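Long-range contacts in peptidase M42 (Thaumarchaeota archaeon SCGC AB-539-E09, PDB 5DS0), which probably removes amino acids one at a time from the N-termini of peptides, as a cobalt-bound, twelve-subunit TET aminopeptidase of the M42 family: residues Phe179-Gly184 against Val235-Asp239; Lys255-Pro260 against Leu330-Asp335; Gly259-Tyr265 against Pro289-Met295. All blocks are in the same frame, centred on the assembly; numbering follows the deposited sequence.

Contact 1 of 3, residues Phe179-Gly184 against Val235-Asp239. With CO (cobalt (II) ion), chain T; CO (cobalt (II) ion), chain U.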
ATOM      1  N   PHE C 179     -23.977  35.081   1.623  1.00 31.40           N
ATOM      2  CA  PHE C 179     -23.409  36.163   0.831  1.00 31.33           C
ATOM      3  C   PHE C 179     -23.408  35.755  -0.640  1.00 30.69           C
ATOM      4  O   PHE C 179     -23.687  36.577  -1.494  1.00 31.39           O
ATOM      5  CB  PHE C 179     -22.001  36.516   1.275  1.00 31.63           C
ATOM      6  CG  PHE C 179     -21.938  37.209   2.603  1.00 32.29           C
ATOM      7  CD1 PHE C 179     -22.762  38.281   2.883  1.00 32.91           C
ATOM      8  CD2 PHE C 179     -21.024  36.815   3.559  1.00 32.55           C
ATOM      9  CE1 PHE C 179     -22.692  38.925   4.099  1.00 32.92           C
ATOM     10  CE2 PHE C 179     -20.952  37.461   4.777  1.00 32.67           C
ATOM     11  CZ  PHE C 179     -21.795  38.509   5.049  1.00 32.90           C
ATOM     12  N   ASP C 180     -23.103  34.490  -0.911  1.00 29.65           N
ATOM     13  CA  ASP C 180     -23.195  33.923  -2.237  1.00 29.19           C
ATOM     14  C   ASP C 180     -24.630  33.490  -2.434  1.00 29.86           C
ATOM     15  O   ASP C 180     -25.015  32.452  -1.902  1.00 30.85           O
ATOM     16  CB  ASP C 180     -22.258  32.717  -2.320  1.00 28.67           C
ATOM     17  CG  ASP C 180     -22.296  32.019  -3.658  1.00 28.31           C
ATOM     18  OD1 ASP C 180     -22.847  32.578  -4.636  1.00 28.36           O
ATOM     19  OD2 ASP C 180     -21.755  30.890  -3.729  1.00 28.04           O
ATOM     20  N   ASP C 181     -25.448  34.236  -3.182  1.00 30.15           N
ATOM     21  CA  ASP C 181     -25.065  35.456  -3.888  1.00 30.11           C
ATOM     22  C   ASP C 181     -26.076  36.583  -3.616  1.00 30.46           C
ATOM     23  O   ASP C 181     -26.435  37.358  -4.501  1.00 30.32           O
ATOM     24  CB  ASP C 181     -24.952  35.160  -5.374  1.00 30.37           C
ATOM     25  CG  ASP C 181     -24.401  36.331  -6.190  1.00 30.52           C
ATOM     26  OD1 ASP C 181     -23.740  37.228  -5.625  1.00 30.61           O
ATOM     27  OD2 ASP C 181     -24.638  36.317  -7.414  1.00 30.67           O
ATOM     28  N   ARG C 182     -26.518  36.673  -2.367  1.00 30.94           N
ATOM     29  CA  ARG C 182     -27.464  37.703  -1.974  1.00 31.48           C
ATOM     30  C   ARG C 182     -26.766  39.042  -1.903  1.00 32.52           C
ATOM     31  O   ARG C 182     -27.409  40.081  -2.089  1.00 33.81           O
ATOM     32  CB  ARG C 182     -28.158  37.344  -0.665  1.00 31.01           C
ATOM     33  CG  ARG C 182     -29.185  36.241  -0.880  1.00 30.85           C
ATOM     34  CD  ARG C 182     -29.776  35.683   0.400  1.00 30.59           C
ATOM     35  NE  ARG C 182     -30.362  34.369   0.173  1.00 30.53           N
ATOM     36  CZ  ARG C 182     -30.799  33.552   1.129  1.00 30.85           C
ATOM     37  NH1 ARG C 182     -30.762  33.917   2.403  1.00 30.91           N
ATOM     38  NH2 ARG C 182     -31.288  32.357   0.809  1.00 31.24           N
ATOM     39  N   ILE C 183     -25.452  39.033  -1.700  1.00 32.82           N
ATOM     40  CA  ILE C 183     -24.703  40.270  -1.765  1.00 33.62           C
ATOM     41  C   ILE C 183     -24.715  40.807  -3.192  1.00 33.77           C
ATOM     42  O   ILE C 183     -24.778  42.018  -3.390  1.00 35.13           O
ATOM     43  CB  ILE C 183     -23.258  40.135  -1.239  1.00 33.82           C
ATOM     44  CG1 ILE C 183     -22.676  41.508  -0.922  1.00 34.14           C
ATOM     45  CG2 ILE C 183     -22.364  39.448  -2.248  1.00 33.92           C
ATOM     46  CD1 ILE C 183     -23.369  42.232   0.229  1.00 34.99           C
ATOM     47  N   GLY C 184     -24.681  39.921  -4.183  1.00 33.01           N
ATOM     48  CA  GLY C 184     -24.820  40.338  -5.582  1.00 32.61           C
ATOM     49  C   GLY C 184     -26.202  40.904  -5.877  1.00 32.57           C
ATOM     50  O   GLY C 184     -26.336  41.911  -6.573  1.00 32.94           O
ATOM     51  N   VAL C 235     -23.035  40.021 -14.549  1.00 35.30           N
ATOM     52  CA  VAL C 235     -23.368  39.083 -13.506  1.00 34.88           C
ATOM     53  C   VAL C 235     -22.578  39.420 -12.265  1.00 35.14           C
ATOM     54  O   VAL C 235     -21.368  39.626 -12.324  1.00 35.07           O
ATOM     55  CB  VAL C 235     -23.079  37.657 -13.949  1.00 35.04           C
ATOM     56  CG1 VAL C 235     -23.223  36.701 -12.785  1.00 35.24           C
ATOM     57  CG2 VAL C 235     -24.028  37.278 -15.062  1.00 35.61           C
ATOM     58  N   LEU C 236     -23.276  39.491 -11.141  1.00 36.29           N
ATOM     59  CA  LEU C 236     -22.659  39.815  -9.858  1.00 36.99           C
ATOM     60  C   LEU C 236     -22.582  38.572  -9.024  1.00 37.36           C
ATOM     61  O   LEU C 236     -23.575  37.886  -8.846  1.00 39.75           O
ATOM     62  CB  LEU C 236     -23.481  40.855  -9.138  1.00 37.92           C
ATOM     63  CG  LEU C 236     -23.528  42.140  -9.950  1.00 38.77           C
ATOM     64  CD1 LEU C 236     -24.762  42.986  -9.681  1.00 39.92           C
ATOM     65  CD2 LEU C 236     -22.280  42.931  -9.676  1.00 38.61           C
ATOM     66  N   GLU C 237     -21.390  38.259  -8.552  1.00 37.15           N
ATOM     67  CA  GLU C 237     -21.144  37.034  -7.811  1.00 36.63           C
ATOM     68  C   GLU C 237     -20.164  37.342  -6.688  1.00 37.27           C
ATOM     69  O   GLU C 237     -19.727  38.481  -6.526  1.00 37.72           O
ATOM     70  CB  GLU C 237     -20.555  35.951  -8.720  1.00 35.65           C
ATOM     71  CG  GLU C 237     -21.504  34.839  -9.151  1.00 35.98           C
ATOM     72  CD  GLU C 237     -22.021  33.901  -8.045  1.00 35.19           C
ATOM     73  OE1 GLU C 237     -21.659  34.017  -6.867  1.00 33.75           O
ATOM     74  OE2 GLU C 237     -22.798  32.994  -8.402  1.00 35.29           O
ATOM     75  N   VAL C 238     -19.839  36.313  -5.919  1.00 36.67           N
ATOM     76  CA  VAL C 238     -18.775  36.391  -4.968  1.00 36.58           C
ATOM     77  C   VAL C 238     -17.532  35.776  -5.601  1.00 37.43           C
ATOM     78  O   VAL C 238     -17.622  35.031  -6.557  1.00 36.52           O
ATOM     79  CB  VAL C 238     -19.125  35.650  -3.671  1.00 35.91           C
ATOM     80  CG1 VAL C 238     -20.262  36.347  -2.967  1.00 36.15           C
ATOM     81  CG2 VAL C 238     -19.467  34.199  -3.945  1.00 35.23           C
ATOM     82  N   ASP C 239     -16.374  36.128  -5.064  1.00 40.03           N
ATOM     83  CA  ASP C 239     -15.108  35.554  -5.476  1.00 42.52           C
ATOM     84  C   ASP C 239     -14.536  34.897  -4.244  1.00 43.19           C
ATOM     85  O   ASP C 239     -14.704  35.413  -3.129  1.00 44.53           O
ATOM     86  CB  ASP C 239     -14.155  36.657  -5.957  1.00 45.45           C
ATOM     87  CG  ASP C 239     -13.414  36.293  -7.240  1.00 47.81           C
ATOM     88  OD1 ASP C 239     -12.993  35.116  -7.389  1.00 50.84           O
ATOM     89  OD2 ASP C 239     -13.241  37.203  -8.094  1.00 47.00           O
TER
HETATM   90 CO    CO T 401     -22.814  31.869  -6.505  1.00 22.75          CO
HETATM   91 CO    CO U 402     -22.008  29.517  -4.967  1.00 29.98          CO

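Contact 2 of 3, residues Lys255-Pro260 against Leu330-Asp335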
ATOM      1  N   LYS C 255      -8.380  39.687  -2.838  1.00 46.78           N
ATOM      2  CA  LYS C 255      -8.231  39.932  -1.416  1.00 48.20           C
ATOM      3  C   LYS C 255      -9.387  40.771  -0.911  1.00 45.22           C
ATOM      4  O   LYS C 255      -9.818  41.718  -1.569  1.00 46.06           O
ATOM      5  CB  LYS C 255      -6.911  40.654  -1.150  1.00 52.45           C
ATOM      6  CG  LYS C 255      -5.687  39.876  -1.608  1.00 57.92           C
ATOM      7  CD  LYS C 255      -4.390  40.502  -1.138  1.00 63.94           C
ATOM      8  CE  LYS C 255      -3.200  39.570  -1.319  1.00 68.55           C
ATOM      9  NZ  LYS C 255      -3.203  38.397  -0.399  1.00 73.44           N
HETATM   10  N   MSE C 256      -9.894  40.430   0.258  1.00 42.77           N
HETATM   11  CA  MSE C 256     -11.005  41.162   0.832  1.00 41.32           C
HETATM   12  C   MSE C 256     -10.499  42.524   1.199  1.00 40.91           C
HETATM   13  O   MSE C 256      -9.470  42.662   1.866  1.00 41.64           O
HETATM   14  CB  MSE C 256     -11.530  40.425   2.051  1.00 41.42           C
HETATM   15  CG  MSE C 256     -12.758  41.095   2.635  1.00 41.76           C
HETATM   16 SE   MSE C 256     -13.250  40.236   4.336  0.81 44.68          SE
HETATM   17  CE  MSE C 256     -11.860  40.914   5.553  1.00 44.29           C
ATOM     18  N   GLY C 257     -11.208  43.549   0.742  1.00 40.20           N
ATOM     19  CA  GLY C 257     -10.868  44.939   1.055  1.00 40.76           C
ATOM     20  C   GLY C 257     -10.082  45.684  -0.004  1.00 40.85           C
ATOM     21  O   GLY C 257      -9.907  46.884   0.103  1.00 42.39           O
ATOM     22  N   LYS C 258      -9.638  44.984  -1.039  1.00 41.14           N
ATOM     23  CA  LYS C 258      -8.860  45.579  -2.125  1.00 41.52           C
ATOM     24  C   LYS C 258      -9.707  45.836  -3.371  1.00 38.91           C
ATOM     25  O   LYS C 258      -9.177  46.101  -4.443  1.00 38.10           O
ATOM     26  CB  LYS C 258      -7.687  44.671  -2.471  1.00 43.62           C
ATOM     27  CG  LYS C 258      -6.654  44.577  -1.372  1.00 46.94           C
ATOM     28  CD  LYS C 258      -5.723  45.773  -1.416  1.00 51.16           C
ATOM     29  CE  LYS C 258      -5.352  46.250  -0.019  1.00 55.20           C
ATOM     30  NZ  LYS C 258      -4.527  47.485  -0.115  1.00 57.00           N
ATOM     31  N   GLY C 259     -11.024  45.763  -3.225  1.00 37.41           N
ATOM     32  CA  GLY C 259     -11.946  46.208  -4.275  1.00 36.58           C
ATOM     33  C   GLY C 259     -12.678  45.073  -4.949  1.00 35.40           C
ATOM     34  O   GLY C 259     -12.305  43.926  -4.796  1.00 35.06           O
ATOM     35  N   PRO C 260     -13.732  45.386  -5.707  1.00 35.08           N
ATOM     36  CA  PRO C 260     -14.427  44.337  -6.434  1.00 34.59           C
ATOM     37  C   PRO C 260     -13.524  43.675  -7.449  1.00 34.25           C
ATOM     38  O   PRO C 260     -12.506  44.240  -7.848  1.00 34.83           O
ATOM     39  CB  PRO C 260     -15.554  45.079  -7.147  1.00 34.97           C
ATOM     40  CG  PRO C 260     -15.109  46.501  -7.196  1.00 35.80           C
ATOM     41  CD  PRO C 260     -14.359  46.699  -5.916  1.00 36.00           C
ATOM     42  N   LEU C 330     -17.262  36.010   5.425  1.00 28.93           N
ATOM     43  CA  LEU C 330     -16.968  37.423   5.686  1.00 29.73           C
ATOM     44  C   LEU C 330     -16.785  38.162   4.383  1.00 30.06           C
ATOM     45  O   LEU C 330     -16.192  37.631   3.460  1.00 29.75           O
ATOM     46  CB  LEU C 330     -15.683  37.549   6.485  1.00 30.19           C
ATOM     47  CG  LEU C 330     -15.654  36.797   7.808  1.00 30.53           C
ATOM     48  CD1 LEU C 330     -14.238  36.735   8.342  1.00 31.27           C
ATOM     49  CD2 LEU C 330     -16.571  37.470   8.811  1.00 30.80           C
ATOM     50  N   LEU C 331     -17.282  39.391   4.314  1.00 30.98           N
ATOM     51  CA  LEU C 331     -16.947  40.269   3.191  1.00 31.70           C
ATOM     52  C   LEU C 331     -16.818  41.722   3.638  1.00 32.04           C
ATOM     53  O   LEU C 331     -17.272  42.072   4.716  1.00 31.49           O
ATOM     54  CB  LEU C 331     -17.961  40.114   2.043  1.00 31.73           C
ATOM     55  CG  LEU C 331     -19.444  40.384   2.279  1.00 32.04           C
ATOM     56  CD1 LEU C 331     -19.731  41.870   2.430  1.00 33.14           C
ATOM     57  CD2 LEU C 331     -20.240  39.852   1.114  1.00 31.97           C
ATOM     58  N   SER C 332     -16.206  42.540   2.781  1.00 32.83           N
ATOM     59  CA  SER C 332     -15.958  43.955   3.071  1.00 33.90           C
ATOM     60  C   SER C 332     -17.106  44.845   2.586  1.00 34.04           C
ATOM     61  O   SER C 332     -17.495  44.785   1.426  1.00 33.71           O
ATOM     62  CB  SER C 332     -14.667  44.393   2.399  1.00 34.46           C
ATOM     63  OG  SER C 332     -14.573  45.805   2.318  1.00 36.96           O
ATOM     64  N   LEU C 333     -17.639  45.679   3.471  1.00 35.05           N
ATOM     65  CA  LEU C 333     -18.694  46.622   3.093  1.00 35.57           C
ATOM     66  C   LEU C 333     -18.184  47.682   2.135  1.00 36.93           C
ATOM     67  O   LEU C 333     -18.947  48.209   1.330  1.00 37.21           O
ATOM     68  CB  LEU C 333     -19.289  47.296   4.319  1.00 36.19           C
ATOM     69  CG  LEU C 333     -20.026  46.323   5.225  1.00 36.37           C
ATOM     70  CD1 LEU C 333     -20.513  47.058   6.456  1.00 37.76           C
ATOM     71  CD2 LEU C 333     -21.196  45.657   4.505  1.00 35.89           C
ATOM     72  N   LYS C 334     -16.895  47.995   2.237  1.00 38.08           N
ATOM     73  CA  LYS C 334     -16.251  48.915   1.333  1.00 38.81           C
ATOM     74  C   LYS C 334     -16.200  48.350  -0.089  1.00 38.33           C
ATOM     75  O   LYS C 334     -16.519  49.067  -1.038  1.00 38.54           O
ATOM     76  CB  LYS C 334     -14.851  49.219   1.827  1.00 40.20           C
ATOM     77  CG  LYS C 334     -14.169  50.332   1.062  1.00 41.79           C
ATOM     78  CD  LYS C 334     -12.693  50.383   1.386  1.00 43.80           C
ATOM     79  CE  LYS C 334     -12.012  51.421   0.515  1.00 46.08           C
ATOM     80  NZ  LYS C 334     -10.524  51.321   0.600  1.00 48.07           N
ATOM     81  N   ASP C 335     -15.792  47.090  -0.235  1.00 37.93           N
ATOM     82  CA  ASP C 335     -15.792  46.431  -1.546  1.00 38.41           C
ATOM     83  C   ASP C 335     -17.193  46.462  -2.164  1.00 37.32           C
ATOM     84  O   ASP C 335     -17.360  46.741  -3.353  1.00 36.85           O
ATOM     85  CB  ASP C 335     -15.376  44.960  -1.434  1.00 40.21           C
ATOM     86  CG  ASP C 335     -13.879  44.756  -1.156  1.00 43.13           C
ATOM     87  OD1 ASP C 335     -13.078  45.710  -1.325  1.00 47.05           O
ATOM     88  OD2 ASP C 335     -13.509  43.603  -0.763  1.00 44.16           O
TER

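Contact 3 of 3, residues Gly259-Tyr265 against Pro289-Met295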
ATOM      1  N   GLY C 259     -11.024  45.763  -3.225  1.00 37.41           N
ATOM      2  CA  GLY C 259     -11.946  46.208  -4.275  1.00 36.58           C
ATOM      3  C   GLY C 259     -12.678  45.073  -4.949  1.00 35.40           C
ATOM      4  O   GLY C 259     -12.305  43.926  -4.796  1.00 35.06           O
ATOM      5  N   PRO C 260     -13.732  45.386  -5.707  1.00 35.08           N
ATOM      6  CA  PRO C 260     -14.427  44.337  -6.434  1.00 34.59           C
ATOM      7  C   PRO C 260     -13.524  43.675  -7.449  1.00 34.25           C
ATOM      8  O   PRO C 260     -12.506  44.240  -7.848  1.00 34.83           O
ATOM      9  CB  PRO C 260     -15.554  45.079  -7.147  1.00 34.97           C
ATOM     10  CG  PRO C 260     -15.109  46.501  -7.196  1.00 35.80           C
ATOM     11  CD  PRO C 260     -14.359  46.699  -5.916  1.00 36.00           C
ATOM     12  N   GLY C 261     -13.903  42.472  -7.851  1.00 33.40           N
ATOM     13  CA  GLY C 261     -13.132  41.713  -8.807  1.00 32.88           C
ATOM     14  C   GLY C 261     -13.777  41.729 -10.170  1.00 32.58           C
ATOM     15  O   GLY C 261     -14.966  42.006 -10.314  1.00 32.45           O
ATOM     16  N   LEU C 262     -12.970  41.444 -11.181  1.00 32.15           N
ATOM     17  CA  LEU C 262     -13.459  41.242 -12.536  1.00 30.63           C
ATOM     18  C   LEU C 262     -12.914  39.921 -13.013  1.00 29.31           C
ATOM     19  O   LEU C 262     -11.711  39.688 -13.012  1.00 28.79           O
ATOM     20  CB  LEU C 262     -12.972  42.354 -13.439  1.00 31.02           C
ATOM     21  CG  LEU C 262     -13.395  42.192 -14.887  1.00 31.18           C
ATOM     22  CD1 LEU C 262     -14.883  42.438 -15.023  1.00 31.23           C
ATOM     23  CD2 LEU C 262     -12.634  43.158 -15.773  1.00 31.87           C
ATOM     24  N   VAL C 263     -13.809  39.044 -13.413  1.00 28.99           N
ATOM     25  CA  VAL C 263     -13.414  37.702 -13.777  1.00 29.08           C
ATOM     26  C   VAL C 263     -12.986  37.697 -15.234  1.00 29.27           C
ATOM     27  O   VAL C 263     -13.809  37.967 -16.124  1.00 31.71           O
ATOM     28  CB  VAL C 263     -14.562  36.706 -13.567  1.00 28.69           C
ATOM     29  CG1 VAL C 263     -14.140  35.308 -13.982  1.00 29.24           C
ATOM     30  CG2 VAL C 263     -15.001  36.702 -12.126  1.00 28.59           C
ATOM     31  N   THR C 264     -11.738  37.318 -15.464  1.00 28.93           N
ATOM     32  CA  THR C 264     -11.151  37.261 -16.786  1.00 29.52           C
ATOM     33  C   THR C 264     -11.273  35.888 -17.442  1.00 30.59           C
ATOM     34  O   THR C 264     -11.009  35.745 -18.635  1.00 30.72           O
ATOM     35  CB  THR C 264      -9.656  37.583 -16.709  1.00 30.04           C
ATOM     36  OG1 THR C 264      -9.003  36.652 -15.832  1.00 30.09           O
ATOM     37  CG2 THR C 264      -9.448  38.983 -16.176  1.00 30.08           C
ATOM     38  N   TYR C 265     -11.604  34.867 -16.646  1.00 32.03           N
ATOM     39  CA  TYR C 265     -11.815  33.512 -17.144  1.00 32.90           C
ATOM     40  C   TYR C 265     -12.443  32.653 -16.063  1.00 33.52           C
ATOM     41  O   TYR C 265     -12.052  32.723 -14.917  1.00 32.50           O
ATOM     42  CB  TYR C 265     -10.509  32.850 -17.605  1.00 33.24           C
ATOM     43  CG  TYR C 265     -10.688  31.374 -17.827  1.00 34.01           C
ATOM     44  CD1 TYR C 265     -11.371  30.911 -18.935  1.00 34.27           C
ATOM     45  CD2 TYR C 265     -10.227  30.435 -16.908  1.00 35.30           C
ATOM     46  CE1 TYR C 265     -11.570  29.553 -19.144  1.00 35.17           C
ATOM     47  CE2 TYR C 265     -10.432  29.070 -17.101  1.00 35.89           C
ATOM     48  CZ  TYR C 265     -11.100  28.642 -18.227  1.00 35.73           C
ATOM     49  OH  TYR C 265     -11.324  27.316 -18.456  1.00 37.34           O
ATOM     50  N   PRO C 289     -11.072  50.865  -7.274  1.00 42.38           N
ATOM     51  CA  PRO C 289     -10.119  49.751  -7.308  1.00 42.00           C
ATOM     52  C   PRO C 289     -10.780  48.475  -7.840  1.00 41.09           C
ATOM     53  O   PRO C 289     -11.945  48.200  -7.517  1.00 41.99           O
ATOM     54  CB  PRO C 289      -9.724  49.584  -5.843  1.00 42.20           C
ATOM     55  CG  PRO C 289     -10.888  50.109  -5.070  1.00 42.01           C
ATOM     56  CD  PRO C 289     -11.446  51.230  -5.897  1.00 42.69           C
ATOM     57  N   LEU C 290     -10.058  47.726  -8.662  1.00 39.30           N
ATOM     58  CA  LEU C 290     -10.629  46.586  -9.349  1.00 38.18           C
ATOM     59  C   LEU C 290      -9.600  45.472  -9.458  1.00 37.59           C
ATOM     60  O   LEU C 290      -8.519  45.684  -9.991  1.00 38.62           O
ATOM     61  CB  LEU C 290     -11.083  47.023 -10.731  1.00 38.53           C
ATOM     62  CG  LEU C 290     -11.812  45.966 -11.549  1.00 39.41           C
ATOM     63  CD1 LEU C 290     -13.181  45.666 -10.957  1.00 39.42           C
ATOM     64  CD2 LEU C 290     -11.956  46.417 -12.994  1.00 39.97           C
ATOM     65  N   GLN C 291      -9.922  44.285  -8.954  1.00 36.69           N
ATOM     66  CA  GLN C 291      -8.955  43.181  -8.931  1.00 37.02           C
ATOM     67  C   GLN C 291      -9.215  42.184 -10.057  1.00 37.02           C
ATOM     68  O   GLN C 291     -10.292  41.625 -10.148  1.00 35.42           O
ATOM     69  CB  GLN C 291      -9.015  42.434  -7.599  1.00 36.82           C
ATOM     70  CG  GLN C 291      -8.923  43.315  -6.366  1.00 36.97           C
ATOM     71  CD  GLN C 291      -8.877  42.514  -5.085  1.00 36.99           C
ATOM     72  OE1 GLN C 291      -7.901  41.822  -4.815  1.00 37.82           O
ATOM     73  NE2 GLN C 291      -9.951  42.565  -4.304  1.00 36.78           N
ATOM     74  N   LEU C 292      -8.231  41.967 -10.920  1.00 37.71           N
ATOM     75  CA  LEU C 292      -8.383  40.967 -11.962  1.00 37.41           C
ATOM     76  C   LEU C 292      -8.367  39.595 -11.337  1.00 38.01           C
ATOM     77  O   LEU C 292      -7.480  39.281 -10.555  1.00 39.00           O
ATOM     78  CB  LEU C 292      -7.275  41.092 -12.993  1.00 37.41           C
ATOM     79  CG  LEU C 292      -7.296  42.379 -13.814  1.00 37.47           C
ATOM     80  CD1 LEU C 292      -6.238  42.303 -14.900  1.00 38.29           C
ATOM     81  CD2 LEU C 292      -8.660  42.634 -14.436  1.00 36.57           C
ATOM     82  N   SER C 293      -9.362  38.789 -11.684  1.00 38.79           N
ATOM     83  CA  SER C 293      -9.593  37.499 -11.047  1.00 40.43           C
ATOM     84  C   SER C 293      -9.809  36.393 -12.074  1.00 40.64           C
ATOM     85  O   SER C 293     -10.128  36.653 -13.225  1.00 39.11           O
ATOM     86  CB  SER C 293     -10.827  37.596 -10.157  1.00 41.46           C
ATOM     87  OG  SER C 293     -11.320  36.317  -9.812  1.00 44.24           O
ATOM     88  N   GLN C 294      -9.627  35.153 -11.639  1.00 42.91           N
ATOM     89  CA  GLN C 294      -9.826  34.003 -12.497  1.00 45.40           C
ATOM     90  C   GLN C 294     -10.308  32.837 -11.656  1.00 48.17           C
ATOM     91  O   GLN C 294      -9.666  32.513 -10.694  1.00 52.46           O
ATOM     92  CB  GLN C 294      -8.506  33.658 -13.184  1.00 46.05           C
ATOM     93  CG  GLN C 294      -8.656  33.350 -14.663  1.00 46.94           C
ATOM     94  CD  GLN C 294      -7.327  33.294 -15.403  1.00 48.02           C
ATOM     95  OE1 GLN C 294      -6.696  32.238 -15.482  1.00 48.76           O
ATOM     96  NE2 GLN C 294      -6.905  34.429 -15.967  1.00 48.24           N
HETATM   97  N   MSE C 295     -11.424  32.211 -12.011  1.00 52.14           N
HETATM   98  CA  MSE C 295     -11.946  31.063 -11.253  1.00 57.16           C
HETATM   99  C   MSE C 295     -11.813  29.811 -12.083  1.00 57.74           C
HETATM  100  O   MSE C 295     -12.747  29.393 -12.779  1.00 60.58           O
HETATM  101  CB  MSE C 295     -13.396  31.284 -10.822  1.00 63.34           C
HETATM  102  CG  MSE C 295     -13.652  32.704 -10.307  1.00 70.85           C
HETATM  103 SE   MSE C 295     -15.573  33.091 -10.006  0.70 82.27          SE
HETATM  104  CE  MSE C 295     -16.505  31.822 -11.203  1.00 78.32           C
TER

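Contact 1 of 3, residues Phe179-Gly184 against Val235-Asp239
The peptide bond between D180 and D181 is cis, a rare geometry outside proline, and it sits right at the metal centre. D180 uses both carboxylate oxygens: OD1 binds one cobalt at 2.0 Å and OD2 the second at 1.9 Å, so this one side chain bridges the pair. From the strand, E237 grips the first ion with both oxygens, OE1 at 2.5 Å and OE2 at 2.2 Å. D180 OD1 and E237 OE1 consequently lie 2.9 Å apart, two acidic oxygens tolerated because both are ligands of the same cation. E237 OE1 also accepts a hydrogen bond from the backbone N of V238 (3.1 Å), which, with the cobalt bonds, helps orient the carboxylate. H66 and E214 complete the first site, E215 and H325 the second. D181 points its side chain at the strand, takes a hydrogen bond from H66 N on OD2, and receives a weak one from G184 N on OD1 (3.2 Å). Away from the cobalt ions, V238 supplies the apolar packing. V238 CG2 rests 3.6 Å from D180 CB, and V238 CG1 lies 3.8 Å from I183 CG2. G184 passes so near the strand that a CB there would run into L236 O, and the segment axes approach to 6.5 Å at 139°. The whole reproduces the bridged two-metal centre of the M42 peptidases: the start of helix 179-197, with its cis peptide, and an interior strand of the mixed sheet deliver ligands from distant parts of the chain to one point, consistent with a paired metal site that activates water for peptide hydrolysis.

Contact 2 of 3, residues Lys255-Pro260 against Leu330-Asp335
D335 holds the loop with both oxygens of its carboxylate: OD2 accepts a hydrogen bond from G257 N (2.8 Å) and OD1 one from G259 N (2.8 Å). At the strand-helix junction, S332 OG accepts a hydrogen bond from D335 N (3.1 Å). Residues 255-258 form a type II turn, with G257 at its third position (phi 98°) and only a weak closing bond from K258 N to K255 O (3.3 Å); G259 follows it, also with positive phi. P260 comes next, its CD 3.9 Å from D335 O. Beyond the polar core, the selenomethionine M256 reaches across the strand: its SE lies 3.9 Å from L331 CA and 4.2 Å from L330 CB, and its CG lies 3.8 Å from S332 CB. V173 of the adjacent strand also touches M256 and L330, while G141 and D139 of a second subunit pack on M256 and L330 respectively. S332 is thus a serine N-cap, and D335 donates to it through its backbone while its side chain pins a type II beta turn and the glycine that follows it, G259, to the start of helix 333-349.

Contact 3 of 3, residues Gly259-Tyr265 against Pro289-Met295
L262 lies at the apolar centre, with its CB 4.1 Å from L290 CD1 and its CD2 4.2 Å from L292 CD2; P260 CG extends the patch to L290 CD1 (4.3 Å). On the other face of the sheet, V263 CG2 meets SE of the selenomethionine M295 at 4.2 Å, an approximate contact because M295 is poorly ordered. Between these faces run the bonds of a parallel strand pair: Q291 N to P260 O (2.8 Å), L262 N to Q291 O (2.9 Å), S293 N to L262 O (2.8 Å) and T264 N to S293 O (2.8 Å). The last acceptor is doubly used, since T264 OG1 also donates to S293 O (2.8 Å). After the corner at T264, M295 N still finds Y265 O (3.0 Å). Side chains finish both ends: Q291 NE2 donates to G259 O (2.8 Å), and Q294 NE2 to T264 OG1 (3.1 Å), while the Q294 amide also bonds to N86 and V74 of a third subunit. S293 OG hydrogen-bonds to D239 OD2. Strand 261-263 has strand 314-322 antiparallel to it as a further neighbour, and helix 273-285, which links the two parallel strands in a beta-alpha-beta crossover, packs over L262 and L290.

The three contacts meet on one mixed sheet, their centres 12 to 13 Å apart, with contact 1 nearest the middle of the chain, where the cobalt ions sit 2.9 Å from each other. Contact 2 backs onto it through L331, whose CD2 lies 3.5 Å from F179 CD1 and 3.6 Å from I183 CG1. Contact 3 reaches it through D239 OD2, 2.7 Å from S293 OG. Contacts 2 and 3 share G259 and P260, and contact 3, with 23 residues between its segments, is nested within the loop closed by contact 2; K255 O lies 2.9 Å from Q291 NE2. The side chain of M295 is about 8 Å from a cobalt, that of L331 about 11 Å.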